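Local coordinates for protein tRNA-splicing ligase RtcB (Thermus thermophilus, PDB 2EPG) that probably joins RNA ends in tRNA splicing and RNA repair, as a GTP-dependent, manganese-dependent ligase of the RtcB family, at residues A[18-23]-A[464-469]; A[34-39]-A[52-57]. All blocks are in the same frame, centred on the assembly; numbering follows the deposited sequence.

Contact 1: A[18-23]-A[464-469]; sequences APYTYR and VEAVEG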
loop_
_atom_site.group_PDB
_atom_site.type_symbol
_atom_site.label_atom_id
_atom_site.label_comp_id
_atom_site.label_asym_id
_atom_site.label_seq_id
_atom_site.Cartn_x
_atom_site.Cartn_y
_atom_site.Cartn_z
ATOM N N ALA A 18 -10.917 -20.717 12.487
ATOM C CA ALA A 18 -12.096 -19.909 12.224
ATOM C C ALA A 18 -12.343 -19.885 10.737
ATOM O O ALA A 18 -11.500 -20.302 9.960
ATOM C CB ALA A 18 -11.874 -18.495 12.729
ATOM N N PRO A 19 -13.513 -19.397 10.311
ATOM C CA PRO A 19 -13.743 -19.368 8.868
ATOM C C PRO A 19 -12.586 -18.630 8.187
ATOM O O PRO A 19 -12.095 -17.623 8.703
ATOM C CB PRO A 19 -15.078 -18.630 8.756
ATOM C CG PRO A 19 -15.791 -19.077 9.988
ATOM C CD PRO A 19 -14.716 -18.988 11.053
ATOM N N TYR A 20 -12.145 -19.150 7.046
ATOM C CA TYR A 20 -11.045 -18.571 6.283
ATOM C C TYR A 20 -9.782 -18.241 7.097
ATOM O O TYR A 20 -8.942 -17.474 6.633
ATOM C CB TYR A 20 -11.517 -17.300 5.559
ATOM C CG TYR A 20 -12.747 -17.513 4.710
ATOM C CD1 TYR A 20 -14.009 -17.598 5.294
ATOM C CD2 TYR A 20 -12.643 -17.671 3.334
ATOM C CE1 TYR A 20 -15.143 -17.838 4.527
ATOM C CE2 TYR A 20 -13.770 -17.909 2.542
ATOM C CZ TYR A 20 -15.019 -17.993 3.150
ATOM O OH TYR A 20 -16.137 -18.236 2.388
ATOM N N THR A 21 -9.635 -18.841 8.275
ATOM C CA THR A 21 -8.486 -18.573 9.139
ATOM C C THR A 21 -7.740 -19.850 9.569
ATOM O O THR A 21 -8.331 -20.750 10.191
ATOM C CB THR A 21 -8.952 -17.805 10.386
ATOM O OG1 THR A 21 -9.734 -16.672 9.972
ATOM C CG2 THR A 21 -7.769 -17.330 11.212
ATOM N N TYR A 22 -6.442 -19.916 9.252
ATOM C CA TYR A 22 -5.601 -21.075 9.586
ATOM C C TYR A 22 -4.385 -20.737 10.444
ATOM O O TYR A 22 -3.763 -19.681 10.297
ATOM C CB TYR A 22 -5.136 -21.769 8.308
ATOM C CG TYR A 22 -6.293 -22.168 7.419
ATOM C CD1 TYR A 22 -7.101 -23.265 7.738
ATOM C CD2 TYR A 22 -6.617 -21.415 6.287
ATOM C CE1 TYR A 22 -8.208 -23.603 6.952
ATOM C CE2 TYR A 22 -7.723 -21.737 5.491
ATOM C CZ TYR A 22 -8.513 -22.833 5.830
ATOM O OH TYR A 22 -9.601 -23.147 5.050
ATOM N N ARG A 23 -4.042 -21.667 11.325
ATOM C CA ARG A 23 -2.943 -21.502 12.246
ATOM C C ARG A 23 -1.847 -22.545 12.011
ATOM O O ARG A 23 -2.133 -23.722 11.786
ATOM C CB ARG A 23 -3.501 -21.613 13.662
ATOM C CG ARG A 23 -2.512 -21.547 14.774
ATOM C CD ARG A 23 -3.017 -22.403 15.915
ATOM N NE ARG A 23 -2.036 -22.423 16.980
ATOM C CZ ARG A 23 -1.729 -23.482 17.713
ATOM N NH1 ARG A 23 -0.807 -23.358 18.648
ATOM N NH2 ARG A 23 -2.334 -24.650 17.517
ATOM N N VAL A 464 -10.553 -10.975 -1.937
ATOM C CA VAL A 464 -11.537 -10.151 -1.237
ATOM C C VAL A 464 -12.559 -11.033 -0.516
ATOM O O VAL A 464 -13.021 -10.699 0.574
ATOM C CB VAL A 464 -12.284 -9.208 -2.211
ATOM C CG1 VAL A 464 -13.421 -8.497 -1.481
ATOM C CG2 VAL A 464 -11.312 -8.165 -2.780
ATOM N N GLU A 465 -12.904 -12.159 -1.134
ATOM C CA GLU A 465 -13.859 -13.110 -0.568
ATOM C C GLU A 465 -13.304 -13.671 0.747
ATOM O O GLU A 465 -14.006 -13.753 1.769
ATOM C CB GLU A 465 -14.081 -14.260 -1.562
ATOM C CG GLU A 465 -15.083 -15.323 -1.124
ATOM C CD GLU A 465 -15.055 -16.574 -2.019
ATOM O OE1 GLU A 465 -14.202 -17.466 -1.780
ATOM O OE2 GLU A 465 -15.884 -16.661 -2.963
ATOM N N ALA A 466 -12.039 -14.066 0.719
ATOM C CA ALA A 466 -11.417 -14.626 1.920
ATOM C C ALA A 466 -11.317 -13.549 2.989
ATOM O O ALA A 466 -11.618 -13.782 4.162
ATOM C CB ALA A 466 -10.053 -15.153 1.594
ATOM N N VAL A 467 -10.900 -12.361 2.577
ATOM C CA VAL A 467 -10.769 -11.258 3.517
ATOM C C VAL A 467 -12.092 -10.949 4.200
ATOM O O VAL A 467 -12.143 -10.835 5.425
ATOM C CB VAL A 467 -10.234 -9.995 2.813
ATOM C CG1 VAL A 467 -10.676 -8.753 3.548
ATOM C CG2 VAL A 467 -8.711 -10.058 2.759
ATOM N N GLU A 468 -13.164 -10.812 3.425
ATOM C CA GLU A 468 -14.444 -10.516 4.046
ATOM C C GLU A 468 -14.892 -11.707 4.892
ATOM O O GLU A 468 -15.417 -11.532 5.991
ATOM C CB GLU A 468 -15.514 -10.167 2.997
ATOM C CG GLU A 468 -16.851 -9.807 3.646
ATOM C CD GLU A 468 -17.833 -9.113 2.713
ATOM O OE1 GLU A 468 -18.162 -9.700 1.653
ATOM O OE2 GLU A 468 -18.271 -7.981 3.054
ATOM N N GLY A 469 -14.662 -12.912 4.389
ATOM C CA GLY A 469 -15.040 -14.097 5.132
ATOM C C GLY A 469 -14.309 -14.210 6.462
ATOM O O GLY A 469 -14.900 -14.619 7.466
#
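One face of the Tyr20 ring lies on the backbone of helix 462-470. Gly469 CA sits over that face, 4.0 Å from the ring centroid and 26° off its normal. This is a CH-pi contact, displaced toward the rim on the CD1 and CE1 side. The CD2 side of the ring meets Ala466 obliquely, with Tyr20 CD2 3.6 Å from Ala466 CA. The O of Glu465 lies farther along, near CE2. The motif that presents the ring is a type II beta turn from Ala18 to Thr21, the hairpin turn between antiparallel strands 15-18 and 21-24. It is closed by a hydrogen bond from Thr21 N to Ala18 O of 2.9 Å.

Tyr20 takes the third position of this turn with positive phi. Its CG is anti to the carbonyl carbon (chi1 -53°), and the ring reaches across to the helix. Gly469 has no side chain, and the ring lies directly against its backbone, with Tyr20 CD1 3.6 Å from Gly469 C. No hydrogen bond joins the two segments. The contact is therefore van der Waals and CH-pi in character, and it lies near the protein surface.

Ser39 touches both Tyr20 and Ala466. Glu465 OE1 makes a weak hydrogen bond to Ser39 OG. Pro19 adds a minor touch, its CB facing the Gly469 O. The turn is braced from within by Thr21 OG1, which gives a 2.8 Å hydrogen bond to Pro19 O from above the carbonyl plane, 35° out of it.

Contact 2: A[34-39]-A[52-57]; sequences AVFFAS and ASLQQL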
loop_
_atom_site.group_PDB
_atom_site.type_symbol
_atom_site.label_atom_id
_atom_site.label_comp_id
_atom_site.label_asym_id
_atom_site.label_seq_id
_atom_site.Cartn_x
_atom_site.Cartn_y
_atom_site.Cartn_z
ATOM N N ALA A 34 2.130 -18.906 13.577
ATOM C CA ALA A 34 1.900 -18.088 12.407
ATOM C C ALA A 34 0.405 -18.297 12.121
ATOM O O ALA A 34 -0.155 -19.348 12.451
ATOM C CB ALA A 34 2.727 -18.574 11.234
ATOM N N VAL A 35 -0.250 -17.299 11.547
ATOM C CA VAL A 35 -1.654 -17.433 11.195
ATOM C C VAL A 35 -1.840 -16.863 9.802
ATOM O O VAL A 35 -1.293 -15.806 9.491
ATOM C CB VAL A 35 -2.569 -16.659 12.189
ATOM C CG1 VAL A 35 -3.948 -16.458 11.574
ATOM C CG2 VAL A 35 -2.679 -17.409 13.509
ATOM N N PHE A 36 -2.574 -17.564 8.943
ATOM C CA PHE A 36 -2.829 -17.054 7.597
ATOM C C PHE A 36 -4.302 -17.181 7.228
ATOM O O PHE A 36 -5.006 -18.069 7.714
ATOM C CB PHE A 36 -1.945 -17.740 6.533
ATOM C CG PHE A 36 -2.210 -19.211 6.346
ATOM C CD1 PHE A 36 -1.591 -20.154 7.163
ATOM C CD2 PHE A 36 -3.054 -19.654 5.333
ATOM C CE1 PHE A 36 -1.807 -21.520 6.976
ATOM C CE2 PHE A 36 -3.283 -21.019 5.133
ATOM C CZ PHE A 36 -2.656 -21.958 5.957
ATOM N N PHE A 37 -4.773 -16.263 6.393
ATOM C CA PHE A 37 -6.163 -16.263 5.975
ATOM C C PHE A 37 -6.268 -16.802 4.554
ATOM O O PHE A 37 -5.495 -16.416 3.676
ATOM C CB PHE A 37 -6.740 -14.839 6.069
ATOM C CG PHE A 37 -6.512 -14.176 7.407
ATOM C CD1 PHE A 37 -5.379 -13.401 7.636
ATOM C CD2 PHE A 37 -7.407 -14.366 8.452
ATOM C CE1 PHE A 37 -5.141 -12.828 8.886
ATOM C CE2 PHE A 37 -7.183 -13.802 9.707
ATOM C CZ PHE A 37 -6.048 -13.031 9.928
ATOM N N ALA A 38 -7.216 -17.705 4.319
ATOM C CA ALA A 38 -7.360 -18.264 2.983
ATOM C C ALA A 38 -8.689 -18.962 2.737
ATOM O O ALA A 38 -9.471 -19.186 3.655
ATOM C CB ALA A 38 -6.220 -19.225 2.710
ATOM N N SER A 39 -8.930 -19.298 1.474
ATOM C CA SER A 39 -10.160 -19.971 1.048
ATOM C C SER A 39 -9.889 -21.451 0.917
ATOM O O SER A 39 -8.734 -21.880 0.935
ATOM C CB SER A 39 -10.612 -19.465 -0.329
ATOM O OG SER A 39 -11.192 -18.171 -0.279
ATOM N N ALA A 52 5.321 -23.162 -0.408
ATOM C CA ALA A 52 6.541 -22.368 -0.351
ATOM C C ALA A 52 6.386 -21.049 0.413
ATOM O O ALA A 52 7.184 -20.731 1.303
ATOM C CB ALA A 52 7.033 -22.097 -1.762
ATOM N N SER A 53 5.363 -20.276 0.070
ATOM C CA SER A 53 5.158 -19.002 0.737
ATOM C C SER A 53 4.922 -19.192 2.233
ATOM O O SER A 53 5.293 -18.341 3.040
ATOM C CB SER A 53 3.989 -18.248 0.089
ATOM O OG SER A 53 2.781 -18.982 0.177
ATOM N N LEU A 54 4.314 -20.312 2.610
ATOM C CA LEU A 54 4.068 -20.574 4.026
ATOM C C LEU A 54 5.378 -20.862 4.757
ATOM O O LEU A 54 5.551 -20.469 5.914
ATOM C CB LEU A 54 3.100 -21.742 4.208
ATOM C CG LEU A 54 1.674 -21.564 3.681
ATOM C CD1 LEU A 54 0.835 -22.755 4.125
ATOM C CD2 LEU A 54 1.070 -20.277 4.207
ATOM N N GLN A 55 6.296 -21.554 4.085
ATOM C CA GLN A 55 7.597 -21.850 4.680
ATOM C C GLN A 55 8.271 -20.507 4.962
ATOM O O GLN A 55 8.945 -20.350 5.977
ATOM C CB GLN A 55 8.463 -22.684 3.725
ATOM C CG GLN A 55 9.949 -22.785 4.132
ATOM C CD GLN A 55 10.196 -23.634 5.381
ATOM O OE1 GLN A 55 10.068 -24.862 5.349
ATOM N NE2 GLN A 55 10.554 -22.982 6.483
ATOM N N GLN A 56 8.095 -19.549 4.050
ATOM C CA GLN A 56 8.661 -18.217 4.242
ATOM C C GLN A 56 8.003 -17.574 5.455
ATOM O O GLN A 56 8.675 -16.916 6.251
ATOM C CB GLN A 56 8.420 -17.318 3.029
ATOM C CG GLN A 56 9.225 -17.662 1.812
ATOM C CD GLN A 56 9.225 -16.544 0.804
ATOM O OE1 GLN A 56 8.175 -15.987 0.479
ATOM N NE2 GLN A 56 10.406 -16.202 0.299
ATOM N N LEU A 57 6.688 -17.752 5.589
ATOM C CA LEU A 57 5.965 -17.190 6.736
ATOM C C LEU A 57 6.525 -17.820 8.015
ATOM O O LEU A 57 6.697 -17.147 9.039
ATOM C CB LEU A 57 4.455 -17.468 6.636
ATOM C CG LEU A 57 3.620 -16.935 7.815
ATOM C CD1 LEU A 57 3.725 -15.428 7.842
ATOM C CD2 LEU A 57 2.155 -17.371 7.705
#
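The side-chain contacts between strand 34-37 and helix 52-60 are apolar. No hydrogen bond crosses between the segments. The two short segments run roughly antiparallel, at 142°, and their axes come within 9.8 Å.

The CH-pi contact is Leu54 against Phe36. The methyl CD2 of Leu54 stands over the centre of the Phe36 ring, 4.0 Å from the centroid and 12° off the normal. The second methyl, Leu54 CD1, lies farther out, 4.0 Å from Phe36 CZ. Both branches of the leucine fork thus rest along the ring, and the two side chains cross at about a right angle. Phe36 CG occupies the crowded position between the backbone N and the carbonyl carbon, and from there the ring turns a face to Leu54.

The aliphatic contacts centre on Leu57. Its CG is anti to the backbone N (chi1 179°), which extends the side chain toward the strand. One branch does the touching: Leu57 CD2 is 3.8 Å from Ala34 CB. The same methyl lies 4.3 Å from Phe36 CB, so it fits between the two strand residues that point to the helix. Leu54 and Leu57 are three residues apart and offer neighbouring positions on one side of the helix.

Phe14 meets the Phe36 ring edge-to-face, and the Tyr22 ring also meets it. Ala72 of strand 70-73 touches both Phe36 and Leu57. Strand 34-37 pairs with strand 21-24 antiparallel and with strand 70-73 in parallel. The arrangement is that of an alpha/beta layer, with a helix packed through leucines on one face of a beta sheet.

How the contacts relate
Contact 2 is the buried one, whereas contact 1 lies at the surface. They join through neighbouring antiparallel strands, 21-24 and 34-37. Backbone hydrogen bonds link these strands, from Phe36 N to Tyr22 O at 2.8 Å and, at the turn end, from Ala38 N to Tyr20 O at 2.9 Å. Both contacts set a helix against this region, but the helices differ in sequence distance. Helix 52-60 follows soon after its strand, while helix 462-470 comes from near the C-terminus. The chemistry differs too. Contact 1 sets a ring mainly against helix backbone, with polar groups nearby. Contact 2 relies on leucine methyls against a phenylalanine face and an alanine.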